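Local coordinates for ALBA-Domain Protein (Trypanosoma brucei, PDB 7DL8), which probably binds RNA through its Alba domain, a small mixed alpha/beta fold that archaeal relatives use to bind nucleic acids as dimers, at the interface of chains A and B and the interface of chains C and B. Coordinates in Å, arbitrary orientation; residue numbers count along the deposited sequence, not the author numbering. Chains: chain A/B/C, ALBA-Domain Protein.

Contact 1: the interface of chains A and B. Residues chain A 14, 16; chain B 25, 42-43, 52, 55.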
loop_
_atom_site.group_PDB
_atom_site.type_symbol
_atom_site.label_atom_id
_atom_site.label_comp_id
_atom_site.label_asym_id
_atom_site.label_seq_id
_atom_site.Cartn_x
_atom_site.Cartn_y
_atom_site.Cartn_z
ATOM N N VAL A 14 2.116 5.853 -20.296
ATOM C CA VAL A 14 0.911 5.944 -19.479
ATOM C C VAL A 14 1.328 5.822 -18.024
ATOM O O VAL A 14 1.860 4.785 -17.610
ATOM C CB VAL A 14 -0.125 4.868 -19.844
ATOM C CG1 VAL A 14 -1.315 4.951 -18.900
ATOM C CG2 VAL A 14 -0.582 5.040 -21.277
ATOM N N VAL A 16 0.128 5.434 -14.395
ATOM C CA VAL A 16 -1.026 5.027 -13.604
ATOM C C VAL A 16 -0.940 5.690 -12.237
ATOM O O VAL A 16 0.088 5.599 -11.554
ATOM C CB VAL A 16 -1.084 3.496 -13.478
ATOM C CG1 VAL A 16 -2.228 3.077 -12.566
ATOM C CG2 VAL A 16 -1.220 2.852 -14.848
ATOM N N PHE B 25 -6.995 3.627 -17.518
ATOM C CA PHE B 25 -5.662 3.398 -18.061
ATOM C C PHE B 25 -5.638 2.203 -19.006
ATOM O O PHE B 25 -4.811 2.161 -19.924
ATOM C CB PHE B 25 -4.659 3.227 -16.921
ATOM C CG PHE B 25 -4.463 4.475 -16.110
ATOM C CD1 PHE B 25 -3.996 5.634 -16.707
ATOM C CD2 PHE B 25 -4.758 4.497 -14.758
ATOM C CE1 PHE B 25 -3.818 6.789 -15.969
ATOM C CE2 PHE B 25 -4.584 5.650 -14.014
ATOM C CZ PHE B 25 -4.112 6.797 -14.621
ATOM N N VAL B 42 3.765 1.431 -19.489
ATOM C CA VAL B 42 2.845 1.530 -18.363
ATOM C C VAL B 42 3.682 1.527 -17.091
ATOM O O VAL B 42 4.352 0.537 -16.777
ATOM C CB VAL B 42 1.822 0.387 -18.364
ATOM C CG1 VAL B 42 0.878 0.518 -17.176
ATOM C CG2 VAL B 42 1.041 0.375 -19.670
ATOM N N SER B 43 3.651 2.638 -16.360
ATOM C CA SER B 43 4.496 2.826 -15.193
ATOM C C SER B 43 3.675 3.377 -14.036
ATOM O O SER B 43 2.583 3.919 -14.224
ATOM C CB SER B 43 5.673 3.761 -15.503
ATOM O OG SER B 43 5.220 4.983 -16.058
ATOM N N ALA B 52 -0.834 -0.662 -11.589
ATOM C CA ALA B 52 -0.202 -0.761 -12.901
ATOM C C ALA B 52 -0.068 -2.212 -13.341
ATOM O O ALA B 52 -0.176 -2.518 -14.533
ATOM C CB ALA B 52 1.164 -0.076 -12.880
ATOM N N VAL B 55 -3.557 -3.280 -14.378
ATOM C CA VAL B 55 -3.930 -2.715 -15.674
ATOM C C VAL B 55 -3.405 -3.591 -16.804
ATOM O O VAL B 55 -4.097 -3.824 -17.803
ATOM C CB VAL B 55 -3.423 -1.265 -15.792
ATOM C CG1 VAL B 55 -3.373 -0.825 -17.247
ATOM C CG2 VAL B 55 -4.309 -0.328 -14.985
#

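Contact 2: the interface of chains C and B. Residues chain C 54, 57-58, 61; chain B 74, 86.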
loop_
_atom_site.group_PDB
_atom_site.type_symbol
_atom_site.label_atom_id
_atom_site.label_comp_id
_atom_site.label_asym_id
_atom_site.label_seq_id
_atom_site.Cartn_x
_atom_site.Cartn_y
_atom_site.Cartn_z
ATOM N N SER C 54 9.847 -3.359 -3.371
ATOM C CA SER C 54 10.733 -2.693 -2.424
ATOM C C SER C 54 11.760 -3.655 -1.839
ATOM O O SER C 54 12.891 -3.248 -1.551
ATOM C CB SER C 54 9.912 -2.048 -1.306
ATOM O OG SER C 54 10.699 -1.840 -0.145
ATOM N N GLU C 57 14.389 -3.900 -4.600
ATOM C CA GLU C 57 15.144 -2.656 -4.711
ATOM C C GLU C 57 16.110 -2.483 -3.545
ATOM O O GLU C 57 17.208 -1.945 -3.724
ATOM C CB GLU C 57 14.190 -1.464 -4.796
ATOM C CG GLU C 57 13.492 -1.313 -6.143
ATOM C CD GLU C 57 14.452 -1.354 -7.317
ATOM O OE1 GLU C 57 15.469 -0.628 -7.285
ATOM O OE2 GLU C 57 14.189 -2.111 -8.275
ATOM N N MET C 58 15.725 -2.936 -2.349
ATOM C CA MET C 58 16.645 -2.900 -1.217
ATOM C C MET C 58 17.852 -3.795 -1.462
ATOM O O MET C 58 18.990 -3.413 -1.160
ATOM C CB MET C 58 15.920 -3.318 0.061
ATOM C CG MET C 58 15.078 -2.221 0.683
ATOM S SD MET C 58 14.392 -2.712 2.275
ATOM C CE MET C 58 15.888 -2.879 3.245
ATOM N N ASP C 61 20.048 -1.945 -3.884
ATOM C CA ASP C 61 20.814 -0.862 -3.258
ATOM C C ASP C 61 22.045 -1.396 -2.544
ATOM O O ASP C 61 23.103 -0.758 -2.544
ATOM C CB ASP C 61 19.955 -0.097 -2.256
ATOM C CG ASP C 61 19.099 0.971 -2.891
ATOM O OD1 ASP C 61 19.250 1.239 -4.096
ATOM O OD2 ASP C 61 18.279 1.580 -2.151
ATOM N N ARG B 74 14.385 2.692 -8.600
ATOM C CA ARG B 74 14.235 3.432 -7.354
ATOM C C ARG B 74 14.711 4.867 -7.528
ATOM O O ARG B 74 15.810 5.102 -8.040
ATOM C CB ARG B 74 15.003 2.760 -6.210
ATOM C CG ARG B 74 14.596 3.255 -4.831
ATOM C CD ARG B 74 15.201 2.405 -3.727
ATOM N NE ARG B 74 14.182 1.657 -2.996
ATOM C CZ ARG B 74 14.394 1.038 -1.840
ATOM N NH1 ARG B 74 15.594 1.075 -1.276
ATOM N NH2 ARG B 74 13.408 0.380 -1.246
ATOM N N ASP B 86 9.761 3.718 -5.276
ATOM C CA ASP B 86 9.989 2.632 -6.213
ATOM C C ASP B 86 9.111 2.814 -7.442
ATOM O O ASP B 86 8.031 3.409 -7.378
ATOM C CB ASP B 86 9.700 1.279 -5.561
ATOM C CG ASP B 86 10.623 0.986 -4.398
ATOM O OD1 ASP B 86 11.814 1.359 -4.472
ATOM O OD2 ASP B 86 10.158 0.387 -3.406
#

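Contact 3: the interface of chains C and B. Residues chain C 46, 49, 72, 86; chain B 49-50, 53-54, 57.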
loop_
_atom_site.group_PDB
_atom_site.type_symbol
_atom_site.label_atom_id
_atom_site.label_comp_id
_atom_site.label_asym_id
_atom_site.label_seq_id
_atom_site.Cartn_x
_atom_site.Cartn_y
_atom_site.Cartn_z
ATOM N N GLY C 46 -1.538 -9.139 -5.117
ATOM C CA GLY C 46 -2.378 -7.962 -4.988
ATOM C C GLY C 46 -1.705 -6.728 -4.423
ATOM O O GLY C 46 -0.765 -6.187 -5.016
ATOM N N ILE C 49 2.178 -6.424 -3.973
ATOM C CA ILE C 49 3.077 -6.447 -5.126
ATOM C C ILE C 49 4.114 -5.333 -5.029
ATOM O O ILE C 49 5.291 -5.534 -5.352
ATOM C CB ILE C 49 2.260 -6.355 -6.430
ATOM C CG1 ILE C 49 1.580 -7.695 -6.727
ATOM C CG2 ILE C 49 3.138 -5.922 -7.595
ATOM C CD1 ILE C 49 0.617 -7.645 -7.894
ATOM N N THR C 72 4.374 -11.146 -14.506
ATOM C CA THR C 72 3.096 -10.919 -13.851
ATOM C C THR C 72 2.093 -11.966 -14.317
ATOM O O THR C 72 2.166 -12.458 -15.447
ATOM C CB THR C 72 2.554 -9.511 -14.140
ATOM O OG1 THR C 72 2.343 -9.357 -15.550
ATOM C CG2 THR C 72 3.538 -8.454 -13.660
ATOM N N ASP C 86 -3.952 -10.636 -8.748
ATOM C CA ASP C 86 -2.769 -10.460 -9.577
ATOM C C ASP C 86 -1.506 -10.732 -8.770
ATOM O O ASP C 86 -1.470 -10.553 -7.550
ATOM C CB ASP C 86 -2.729 -9.050 -10.165
ATOM C CG ASP C 86 -3.835 -8.814 -11.172
ATOM O OD1 ASP C 86 -4.078 -9.707 -12.012
ATOM O OD2 ASP C 86 -4.473 -7.745 -11.115
ATOM N N ILE B 49 1.995 0.778 -8.001
ATOM C CA ILE B 49 2.613 -0.315 -8.746
ATOM C C ILE B 49 1.648 -1.490 -8.858
ATOM O O ILE B 49 1.596 -2.175 -9.887
ATOM C CB ILE B 49 3.945 -0.722 -8.087
ATOM C CG1 ILE B 49 4.982 0.390 -8.267
ATOM C CG2 ILE B 49 4.466 -2.029 -8.663
ATOM C CD1 ILE B 49 6.254 0.178 -7.477
ATOM N N ASN B 50 0.862 -1.734 -7.805
ATOM C CA ASN B 50 -0.111 -2.821 -7.845
ATOM C C ASN B 50 -1.167 -2.574 -8.914
ATOM O O ASN B 50 -1.533 -3.491 -9.658
ATOM C CB ASN B 50 -0.774 -2.979 -6.475
ATOM C CG ASN B 50 0.227 -2.964 -5.334
ATOM O OD1 ASN B 50 1.385 -3.343 -5.501
ATOM N ND2 ASN B 50 -0.218 -2.514 -4.166
ATOM N N VAL B 53 0.167 -3.120 -12.393
ATOM C CA VAL B 53 0.241 -4.536 -12.734
ATOM C C VAL B 53 -1.143 -5.065 -13.084
ATOM O O VAL B 53 -1.303 -5.868 -14.013
ATOM C CB VAL B 53 0.886 -5.329 -11.582
ATOM C CG1 VAL B 53 0.671 -6.824 -11.769
ATOM C CG2 VAL B 53 2.372 -5.009 -11.488
ATOM N N SER B 54 -2.169 -4.607 -12.363
ATOM C CA SER B 54 -3.532 -5.027 -12.662
ATOM C C SER B 54 -4.015 -4.474 -13.996
ATOM O O SER B 54 -4.796 -5.134 -14.691
ATOM C CB SER B 54 -4.472 -4.591 -11.538
ATOM O OG SER B 54 -4.598 -5.604 -10.555
ATOM N N GLU B 57 -2.584 -6.856 -16.530
ATOM C CA GLU B 57 -3.268 -8.143 -16.463
ATOM C C GLU B 57 -4.664 -8.059 -17.070
ATOM O O GLU B 57 -5.138 -9.019 -17.690
ATOM C CB GLU B 57 -3.340 -8.628 -15.016
ATOM C CG GLU B 57 -2.049 -9.254 -14.512
ATOM C CD GLU B 57 -1.520 -10.328 -15.443
ATOM O OE1 GLU B 57 -0.352 -10.218 -15.874
ATOM O OE2 GLU B 57 -2.268 -11.282 -15.745
#

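Contact 1: the interface of chains A and B
Strand 13-15 of chain A, with the residue just after it, lies along strand 39-45 of chain B and faces helices 21-34 and 49-61 of that chain. Both copies carry the Alba domain, and the N-terminal strand of one is thereby added in parallel to the sheet of the other, A:Val14 pairing with B:Val42. Two backbone bonds fix the register: B:Ser43 N donates to A:Val14 O at 3.1 Å, and A:Val16 N donates to B:Ser43 O at 2.9 Å. Both are nearly straight.

Apolar side chains pack between sheet and helix. The ring of B:Phe25 turns a face to A:Val16, whose CA lies over it 3.8 Å from the ring centroid in a CH-pi contact. A:Val16 CG1 lies above the rim of the ring, 3.6 Å from B:Phe25 CD2. Its other methyl, CG2, points between the ring and B:Val42, whose CG1 is 3.9 Å from it. In A:Val14, CG1 stands opposite the backbone N (chi1 176°), which carries it obliquely to B:Phe25 CD1 at 3.5 Å. Beta-branched A:Val14 and B:Val42 suit their extended strands, A:Val16 continues the extended stretch, and B:Phe25 gives a broad flat surface. B:Ala52 and B:Val55 border A:Val16 more loosely from helix 49-61.

Contact 2: the interface of chains C and B
Two elements of the Alba fold meet here: helix 49-61 of chain C and the sheet of chain B, where B:Arg74, next to the last residue of strand 65-75, stands beside B:Asp86 on strand 85-94. B:Arg74 reaches over the helix surface and binds C:Asp61 near its C-terminal end. Its terminal NH1 donates to OD2 of the C:Asp61 carboxylate at 2.9 Å, a hydrogen bond and salt bridge in one. The acceptor lies close to the guanidinium plane, but the donor comes from above the carboxylate plane, and the two planes are 60° apart, so this is a one-atom grip rather than a flat paired one.

B:Asp86 orients the arginine. Its OD1 uses the syn lone pair to accept from B:Arg74 NE at 2.8 Å, almost within the guanidinium plane, which limits rotation of the group. With one carboxylate at NE and another at NH1, the positive charge is probably well balanced. The bend at chi3 (-113°) brings the flat head against the helix, with NH1 towards C:Asp61 and NH2 towards C:Ser54.

One guanidinium face rests on C:Glu57, whose CB is 3.9 Å from B:Arg74 CZ. C:Met58 crosses the group obliquely, its CG 3.6 Å from B:Arg74 NH2, and C:Ser54 OG lies at the edge in plane. Arginine suits this place because its long chain reaches from strand to helix, its flat head packs on aliphatic carbon and its N-H groups point to separate acceptors.

Contact 3: the interface of chains C and B
Polar contact links helix 49-61 of chain B to strand 65-76 of chain C in this Alba interface. C:Thr72 OG1 donates to the carboxylate oxygen OE1 of B:Glu57 at 2.8 Å, meeting it nearly along the C-O axis. The hydroxyl of C:Thr72 sits between its backbone N and carbonyl carbon (chi1 61°), which directs it to the glutamate and sends the methyl CG2 towards B:Val53. C:Asp86 runs past B:Glu57 in the opposite direction, its CG 3.8 Å from the CG of the glutamate. The carboxylate planes are 61° apart, and the nearness of two acids may raise the pKa of one. C:Asp86 also faces B:Ser54, but the modelled separation there is too short to interpret.

Apolar packing is centred on B:Val53. One methyl, CG1, meets C:Thr72 CG2 at 3.8 Å and C:Ile49 CD1 at 4.0 Å; the isoleucine and valine approach tip to tip. Branched aliphatic residues suit a helix surface that must fit against another chain.

Van der Waals contact extends the patch: B:Asn50 slides past C:Ile49, and its CG lies 3.4 Å from C:Gly46 O. Glycine suits this turn, whose positive phi (50°) few other residues adopt. Together these contacts join helix and sheet of two copies and probably help to hold the pair together.

Chain B takes part in every contact, joining chain A through contact 1 and chain C through contacts 2 and 3. By the centres of their C-alpha atoms, contacts 1 and 3 are about 10 Å apart, contacts 2 and 3 about 17 Å, and contacts 1 and 2 about 19 Å. Helix 49-61 of chain B serves contacts 1 and 3, probably coupling the two interfaces. Contacts 2 and 3 use equivalent elements with the chains exchanged: C:Ser54, C:Glu57 and B:Asp86 of contact 2 return as B:Ser54, B:Glu57 and C:Asp86, by the two-fold symmetry. The deposited assembly holds four copies, though the structure alone does not show whether it forms in the cell.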